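Local coordinates for intermedilysin (Streptococcus intermedius, PDB 5IMW), which probably binds cholesterol-containing host membranes, changes shape and assembles into oligomeric pores that lyse the cell, at residues N21-Q26 against S342-Q347; Q53-A58 against N348-I353; I92-G97 against I226-N231. All blocks are in the same frame, centred on the assembly; numbering follows the deposited sequence.

Contact 1 (N21-Q26 against S342-Q347)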
# COMPACT_ATOMS: atom_id res chain seq x y z
N ASN A 21 -19.11 -9.15 0.60
CA ASN A 21 -18.91 -10.28 -0.29
C ASN A 21 -19.35 -9.96 -1.71
O ASN A 21 -18.80 -10.52 -2.67
CB ASN A 21 -19.65 -11.52 0.24
CG ASN A 21 -18.71 -12.54 0.87
OD1 ASN A 21 -18.35 -13.53 0.24
ND2 ASN A 21 -18.31 -12.28 2.11
N ILE A 22 -20.34 -9.08 -1.86
CA ILE A 22 -20.76 -8.65 -3.19
C ILE A 22 -19.72 -7.73 -3.80
O ILE A 22 -19.50 -7.74 -5.02
CB ILE A 22 -22.13 -7.96 -3.13
CG1 ILE A 22 -23.16 -8.84 -2.43
CG2 ILE A 22 -22.61 -7.63 -4.54
CD1 ILE A 22 -24.43 -8.10 -2.11
N LEU A 23 -19.09 -6.90 -2.97
CA LEU A 23 -18.09 -5.95 -3.45
C LEU A 23 -16.70 -6.56 -3.43
O LEU A 23 -15.73 -5.95 -2.98
CB LEU A 23 -18.15 -4.69 -2.59
CG LEU A 23 -19.51 -3.98 -2.62
CD1 LEU A 23 -19.64 -3.01 -1.47
CD2 LEU A 23 -19.71 -3.27 -3.95
N THR A 24 -16.60 -7.78 -3.94
CA THR A 24 -15.35 -8.54 -3.95
C THR A 24 -15.00 -8.87 -5.39
O THR A 24 -15.81 -9.46 -6.11
CB THR A 24 -15.48 -9.82 -3.12
OG1 THR A 24 -16.41 -9.60 -2.05
CG2 THR A 24 -14.14 -10.20 -2.52
N HIS A 25 -13.80 -8.47 -5.82
CA HIS A 25 -13.31 -8.74 -7.16
C HIS A 25 -12.08 -9.63 -7.04
O HIS A 25 -11.07 -9.23 -6.46
CB HIS A 25 -12.96 -7.44 -7.90
CG HIS A 25 -12.27 -7.66 -9.21
ND1 HIS A 25 -12.94 -8.07 -10.34
CD2 HIS A 25 -10.97 -7.54 -9.56
CE1 HIS A 25 -12.07 -8.19 -11.34
NE2 HIS A 25 -10.87 -7.87 -10.89
N GLN A 26 -12.17 -10.84 -7.60
CA GLN A 26 -11.08 -11.82 -7.52
C GLN A 26 -10.34 -11.83 -8.85
O GLN A 26 -10.89 -12.24 -9.88
CB GLN A 26 -11.63 -13.21 -7.19
CG GLN A 26 -10.56 -14.19 -6.71
CD GLN A 26 -10.29 -14.07 -5.22
OE1 GLN A 26 -11.17 -13.71 -4.44
NE2 GLN A 26 -9.06 -14.36 -4.82
N SER A 342 -25.31 1.77 5.57
CA SER A 342 -23.99 1.35 6.03
C SER A 342 -22.95 1.68 4.96
O SER A 342 -23.27 1.84 3.78
CB SER A 342 -23.97 -0.15 6.34
OG SER A 342 -25.10 -0.52 7.10
N ILE A 343 -21.70 1.79 5.40
CA ILE A 343 -20.62 2.17 4.50
C ILE A 343 -20.19 0.94 3.70
O ILE A 343 -19.91 -0.12 4.28
CB ILE A 343 -19.43 2.77 5.26
CG1 ILE A 343 -19.87 3.49 6.55
CG2 ILE A 343 -18.67 3.75 4.37
CD1 ILE A 343 -20.87 4.61 6.34
N ALA A 344 -20.15 1.08 2.38
CA ALA A 344 -19.85 -0.04 1.50
C ALA A 344 -18.34 -0.16 1.31
O ALA A 344 -17.68 0.82 0.94
CB ALA A 344 -20.54 0.14 0.15
N THR A 345 -17.81 -1.35 1.56
CA THR A 345 -16.40 -1.64 1.37
C THR A 345 -16.21 -2.42 0.08
O THR A 345 -16.98 -3.33 -0.23
CB THR A 345 -15.85 -2.45 2.55
OG1 THR A 345 -16.24 -1.84 3.78
CG2 THR A 345 -14.33 -2.51 2.49
N ILE A 346 -15.18 -2.06 -0.68
CA ILE A 346 -14.80 -2.77 -1.90
C ILE A 346 -13.49 -3.50 -1.63
O ILE A 346 -12.49 -2.88 -1.24
CB ILE A 346 -14.68 -1.81 -3.09
CG1 ILE A 346 -16.08 -1.48 -3.62
CG2 ILE A 346 -13.81 -2.42 -4.19
CD1 ILE A 346 -16.11 -0.52 -4.78
N GLN A 347 -13.49 -4.81 -1.88
CA GLN A 347 -12.37 -5.68 -1.56
C GLN A 347 -11.85 -6.29 -2.85
O GLN A 347 -12.60 -6.98 -3.56
CB GLN A 347 -12.80 -6.76 -0.57
CG GLN A 347 -11.67 -7.28 0.32
CD GLN A 347 -12.19 -8.06 1.51
OE1 GLN A 347 -13.39 -8.32 1.62
NE2 GLN A 347 -11.29 -8.44 2.41

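Contact 2 (Q53-A58 against N348-I353)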
# COMPACT_ATOMS: atom_id res chain seq x y z
N GLN A 53 2.60 -14.47 -4.57
CA GLN A 53 2.04 -13.73 -3.46
C GLN A 53 0.60 -13.34 -3.78
O GLN A 53 0.20 -13.27 -4.94
CB GLN A 53 2.86 -12.47 -3.15
CG GLN A 53 4.28 -12.76 -2.66
CD GLN A 53 4.32 -13.14 -1.20
OE1 GLN A 53 3.70 -14.12 -0.78
NE2 GLN A 53 5.05 -12.37 -0.40
N SER A 54 -0.17 -13.10 -2.72
CA SER A 54 -1.55 -12.67 -2.84
C SER A 54 -1.76 -11.38 -2.07
O SER A 54 -1.14 -11.17 -1.01
CB SER A 54 -2.50 -13.76 -2.32
OG SER A 54 -2.43 -13.88 -0.91
N ILE A 55 -2.61 -10.51 -2.60
CA ILE A 55 -2.92 -9.22 -1.99
C ILE A 55 -4.42 -9.11 -1.83
O ILE A 55 -5.18 -9.47 -2.73
CB ILE A 55 -2.37 -8.04 -2.83
CG1 ILE A 55 -2.81 -6.71 -2.23
CG2 ILE A 55 -2.82 -8.15 -4.28
CD1 ILE A 55 -2.14 -5.51 -2.84
N SER A 56 -4.86 -8.62 -0.67
CA SER A 56 -6.28 -8.41 -0.38
C SER A 56 -6.43 -7.03 0.24
O SER A 56 -6.01 -6.81 1.38
CB SER A 56 -6.82 -9.50 0.55
OG SER A 56 -6.85 -9.07 1.90
N ASN A 57 -7.03 -6.10 -0.50
CA ASN A 57 -7.16 -4.71 -0.07
C ASN A 57 -8.63 -4.32 -0.04
O ASN A 57 -9.35 -4.52 -1.03
CB ASN A 57 -6.38 -3.78 -1.01
CG ASN A 57 -6.37 -2.35 -0.52
OD1 ASN A 57 -6.84 -1.44 -1.21
ND2 ASN A 57 -5.83 -2.13 0.67
N ALA A 58 -9.06 -3.75 1.08
CA ALA A 58 -10.44 -3.32 1.27
C ALA A 58 -10.45 -1.81 1.50
O ALA A 58 -9.75 -1.31 2.38
CB ALA A 58 -11.08 -4.04 2.46
N ASN A 348 -10.58 -6.04 -3.16
CA ASN A 348 -9.94 -6.56 -4.36
C ASN A 348 -8.87 -7.57 -3.97
O ASN A 348 -7.99 -7.25 -3.17
CB ASN A 348 -9.33 -5.43 -5.19
CG ASN A 348 -10.34 -4.38 -5.60
OD1 ASN A 348 -11.45 -4.32 -5.06
ND2 ASN A 348 -9.97 -3.53 -6.55
N ASN A 349 -8.96 -8.77 -4.53
CA ASN A 349 -8.02 -9.85 -4.23
C ASN A 349 -7.43 -10.37 -5.53
O ASN A 349 -8.09 -10.37 -6.58
CB ASN A 349 -8.71 -10.99 -3.46
CG ASN A 349 -9.47 -10.49 -2.25
OD1 ASN A 349 -9.17 -9.43 -1.70
ND2 ASN A 349 -10.46 -11.26 -1.81
N THR A 350 -6.18 -10.82 -5.47
CA THR A 350 -5.50 -11.34 -6.65
C THR A 350 -4.19 -11.97 -6.21
O THR A 350 -3.73 -11.78 -5.08
CB THR A 350 -5.25 -10.24 -7.69
OG1 THR A 350 -4.55 -10.79 -8.81
CG2 THR A 350 -4.42 -9.12 -7.09
N ASP A 351 -3.60 -12.74 -7.12
CA ASP A 351 -2.25 -13.27 -6.96
C ASP A 351 -1.33 -12.60 -7.98
O ASP A 351 -1.79 -11.99 -8.95
CB ASP A 351 -2.22 -14.79 -7.14
CG ASP A 351 -2.96 -15.52 -6.04
OD1 ASP A 351 -3.14 -14.93 -4.95
OD2 ASP A 351 -3.36 -16.68 -6.25
N TYR A 352 -0.03 -12.71 -7.74
CA TYR A 352 0.94 -12.07 -8.62
C TYR A 352 2.32 -12.65 -8.35
O TYR A 352 2.57 -13.25 -7.31
CB TYR A 352 0.96 -10.54 -8.42
CG TYR A 352 1.43 -10.10 -7.05
CD1 TYR A 352 0.63 -10.25 -5.93
CD2 TYR A 352 2.68 -9.52 -6.88
CE1 TYR A 352 1.06 -9.85 -4.68
CE2 TYR A 352 3.12 -9.12 -5.64
CZ TYR A 352 2.31 -9.28 -4.54
OH TYR A 352 2.75 -8.87 -3.30
N ILE A 353 3.21 -12.48 -9.33
CA ILE A 353 4.58 -12.95 -9.25
C ILE A 353 5.45 -11.88 -8.60
O ILE A 353 5.66 -10.81 -9.18
CB ILE A 353 5.12 -13.32 -10.64
CG1 ILE A 353 4.40 -14.55 -11.19
CG2 ILE A 353 6.63 -13.55 -10.60
CD1 ILE A 353 4.59 -15.82 -10.38

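Contact 3 (I92-G97 against I226-N231)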
# COMPACT_ATOMS: atom_id res chain seq x y z
N ILE A 92 -28.65 4.46 -11.71
CA ILE A 92 -29.97 3.86 -11.89
C ILE A 92 -30.84 4.91 -12.58
O ILE A 92 -31.13 5.95 -11.98
CB ILE A 92 -30.58 3.42 -10.55
CG1 ILE A 92 -29.67 2.41 -9.85
CG2 ILE A 92 -31.96 2.81 -10.78
CD1 ILE A 92 -30.12 2.05 -8.45
N PRO A 93 -31.28 4.68 -13.82
CA PRO A 93 -32.11 5.70 -14.49
C PRO A 93 -33.53 5.73 -13.93
O PRO A 93 -34.38 4.94 -14.34
CB PRO A 93 -32.08 5.26 -15.96
CG PRO A 93 -31.90 3.78 -15.89
CD PRO A 93 -31.06 3.51 -14.68
N VAL A 94 -33.78 6.65 -13.01
CA VAL A 94 -35.06 6.70 -12.30
C VAL A 94 -35.20 8.08 -11.68
O VAL A 94 -34.21 8.72 -11.32
CB VAL A 94 -35.15 5.58 -11.24
CG1 VAL A 94 -34.02 5.70 -10.23
CG2 VAL A 94 -36.50 5.60 -10.54
N ASN A 95 -36.44 8.53 -11.54
CA ASN A 95 -36.72 9.78 -10.84
C ASN A 95 -36.23 9.69 -9.40
O ASN A 95 -35.99 8.60 -8.86
CB ASN A 95 -38.21 10.09 -10.88
CG ASN A 95 -38.78 10.01 -12.27
OD1 ASN A 95 -39.10 8.93 -12.77
ND2 ASN A 95 -38.91 11.16 -12.93
N ARG A 96 -36.08 10.85 -8.76
CA ARG A 96 -35.55 10.91 -7.41
C ARG A 96 -36.33 11.93 -6.59
O ARG A 96 -37.05 12.78 -7.12
CB ARG A 96 -34.06 11.27 -7.39
CG ARG A 96 -33.13 10.08 -7.38
CD ARG A 96 -31.71 10.51 -7.03
NE ARG A 96 -30.73 9.88 -7.90
CZ ARG A 96 -30.53 10.22 -9.17
NH1 ARG A 96 -31.25 11.19 -9.72
NH2 ARG A 96 -29.62 9.59 -9.89
N GLY A 97 -36.17 11.82 -5.27
CA GLY A 97 -36.74 12.76 -4.33
C GLY A 97 -35.71 13.76 -3.86
O GLY A 97 -34.63 13.92 -4.45
N ILE A 226 -37.38 -3.38 -10.21
CA ILE A 226 -36.94 -4.71 -10.62
C ILE A 226 -36.61 -4.73 -12.10
O ILE A 226 -35.69 -5.45 -12.53
CB ILE A 226 -38.00 -5.76 -10.26
CG1 ILE A 226 -38.26 -5.72 -8.75
CG2 ILE A 226 -37.56 -7.15 -10.71
CD1 ILE A 226 -39.15 -6.82 -8.22
N ASN A 227 -37.33 -3.96 -12.91
CA ASN A 227 -36.99 -3.85 -14.33
C ASN A 227 -35.59 -3.28 -14.51
O ASN A 227 -34.82 -3.77 -15.34
CB ASN A 227 -38.02 -2.99 -15.06
CG ASN A 227 -39.41 -3.62 -15.08
OD1 ASN A 227 -39.56 -4.82 -14.86
ND2 ASN A 227 -40.42 -2.81 -15.37
N ARG A 228 -35.25 -2.24 -13.75
CA ARG A 228 -33.93 -1.62 -13.83
C ARG A 228 -32.83 -2.50 -13.23
O ARG A 228 -31.67 -2.07 -13.22
CB ARG A 228 -33.94 -0.26 -13.12
CG ARG A 228 -34.39 0.90 -14.01
CD ARG A 228 -35.81 1.34 -13.70
NE ARG A 228 -36.22 2.47 -14.53
CZ ARG A 228 -37.37 3.13 -14.41
NH1 ARG A 228 -38.24 2.77 -13.48
NH2 ARG A 228 -37.64 4.15 -15.21
N GLY A 229 -33.16 -3.69 -12.74
CA GLY A 229 -32.15 -4.59 -12.21
C GLY A 229 -31.80 -4.38 -10.76
O GLY A 229 -30.75 -4.87 -10.32
N VAL A 230 -32.63 -3.68 -10.00
CA VAL A 230 -32.37 -3.43 -8.59
C VAL A 230 -32.93 -4.61 -7.80
O VAL A 230 -34.14 -4.75 -7.64
CB VAL A 230 -32.98 -2.10 -8.12
CG1 VAL A 230 -32.66 -1.84 -6.66
CG2 VAL A 230 -32.49 -0.95 -8.99
N ASN A 231 -32.03 -5.46 -7.30
CA ASN A 231 -32.42 -6.68 -6.60
C ASN A 231 -31.27 -7.08 -5.69
O ASN A 231 -30.33 -6.31 -5.47
CB ASN A 231 -32.79 -7.77 -7.60
CG ASN A 231 -31.80 -7.87 -8.74
OD1 ASN A 231 -30.63 -8.20 -8.54
ND2 ASN A 231 -32.25 -7.56 -9.95

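Contact 1 (N21-Q26 against S342-Q347)
L23 and T24 run parallel to I346 and Q347, T24 pairing with Q347 at a CA-CA separation of 4.8 Å. Q347 supplies both bonds of the bridge: its N gives a nearly straight bond to L23 O (2.7 Å, 178°), and its O accepts one from H25 N at 3.0 Å, so T24 sits between the two points where its strand is gripped. L23 is where the chain leaves helix 19-22, through an inverse gamma turn. Its side chain carries the apolar part of the contact. L23 CD1 lies 3.7 Å from A344 CB, and L23 CB is 4.0 Å from I346 CG1; the L23 and I346 side chains cross at about a right angle. T24 and Q347 lie side by side and point the same way. The T24 hydroxyl turns back to the helix end, where OG1 donates to N21 O at 2.6 Å from above the carbonyl plane. H25 is a zinc ligand in another structure of this protein, as is E86, about 6 Å from it between side chains; this model has no zinc there. The pairing joins outermost strand 24-26 to central strand 346-361 of a three-stranded sheet. Around it, L23 packs on F337 of strand 329-337 and L84 of helix 82-85, L85 touches H25 and I346, and A58 of strand 44-59 lies against T345 and Q347.

Contact 2 (Q53-A58 against N348-I353)
The long twisted sheet that joins the upper body of a cholesterol-dependent cytolysin to its C-terminal beta sandwich contains this antiparallel ladder, in which Q53 to N57 pair with Y352 back to N348. Q53/Y352, I55/T350 and N57/N348 are hydrogen-bonded pairs, each with two backbone bonds; S54/D351 and S56/N349 are the non-hydrogen-bonded pairs between them. The straightest bond runs from Q53 N to Y352 O, 3.0 Å at 179°, whereas T350 N reaches I55 O at 3.2 Å and 145°. The Y352 ring swings across to the other strand: chi1 of 65° places CG between the backbone N and carbonyl carbon, and Y352 CZ comes to 3.5 Å from Q53 CB. Beyond that contact, Q53 NE2 is bonded to E354 OE2. Further along the same face, I55 and T350 lie side by side pointing the same way, with I55 CG2 3.4 Å from T350 CG2. The T350 hydroxyl turns from that methyl contact, OG1 donating to D351 O at 3.0 Å. On the other face the D351 carboxylate leans toward S54, while its OD2 takes a bond from L30 N. N57, N348 and T350 pack against helix 160-167 (K166, A165 and S161), and Y352 against Q158 and S159 just before it. Six backbone bonds hold the two strands together independently of that helix, which meets this face mostly by side-chain packing; this is consistent with the family's change of helices in this region into membrane-spanning hairpins.

Contact 3 (I92-G97 against I226-N231)
The guanidinium of R228 is the flat group here. V94 CG2 lies over one face of it, 4.4 Å from R228 NH1, and P93 O comes in obliquely from that same side, standing 3.1 Å from R228 NE. R228 NH1 also makes a weak hydrogen bond to D224 O, back in helix 222-227. The puckered pyrrolidine ring touches the stem of the arginine, P93 CG lying 4.2 Å from R228 CG. A bend at chi2 (104°) sets CD off the line of the first carbons, and the chain runs extended beyond it toward P93 O.

At the root of the arginine lies a small apolar patch. I92 CD1 meets V230 CG2 at 3.9 Å, the two side chains crossing at about a right angle, and I92 CG2 reaches R228 CB at 4.3 Å. R228 and V230 are brought to the same side by the turn that ends helix 222-227: G229 takes a positive phi (86°) and its N bonds back to I226 O at 3.1 Å, within a Schellman motif. Outside the pair, R228 O accepts a bond from K79 NZ and V230 O one from Y11 OH, which ties the turn to strand 77-79 and helix 2-14. The contact therefore joins a small aliphatic patch to an arginine side chain set against a backbone carbonyl. Within these segments the nearest polar partner of R228 is that carbonyl, not an acid. P93 O would probably stabilise the positive charge by electrostatic attraction, while V94 CG2 covers part of that same face near NH1.

Overall arrangement
Contacts 1 and 2 are consecutive parts of one three-stranded sheet, with strand 346-361 in the middle, parallel to 24-26 and antiparallel to 44-59. Their centres lie 14 Å apart, and they touch: H25 O is 2.9 Å from N349 N, a probable hydrogen bond, and Q347 CG packs 3.8 Å from N57 O. Their segments alternate along the chain, so one late strand draws together two early ones. Contact 3 is nested inside the chain loops that both close, at the far end of the elongated molecule, its centre 21 Å from contact 1 and 33 Å from contact 2. As in the rest of the family, the sheet leads from the upper body toward the C-terminal beta sandwich.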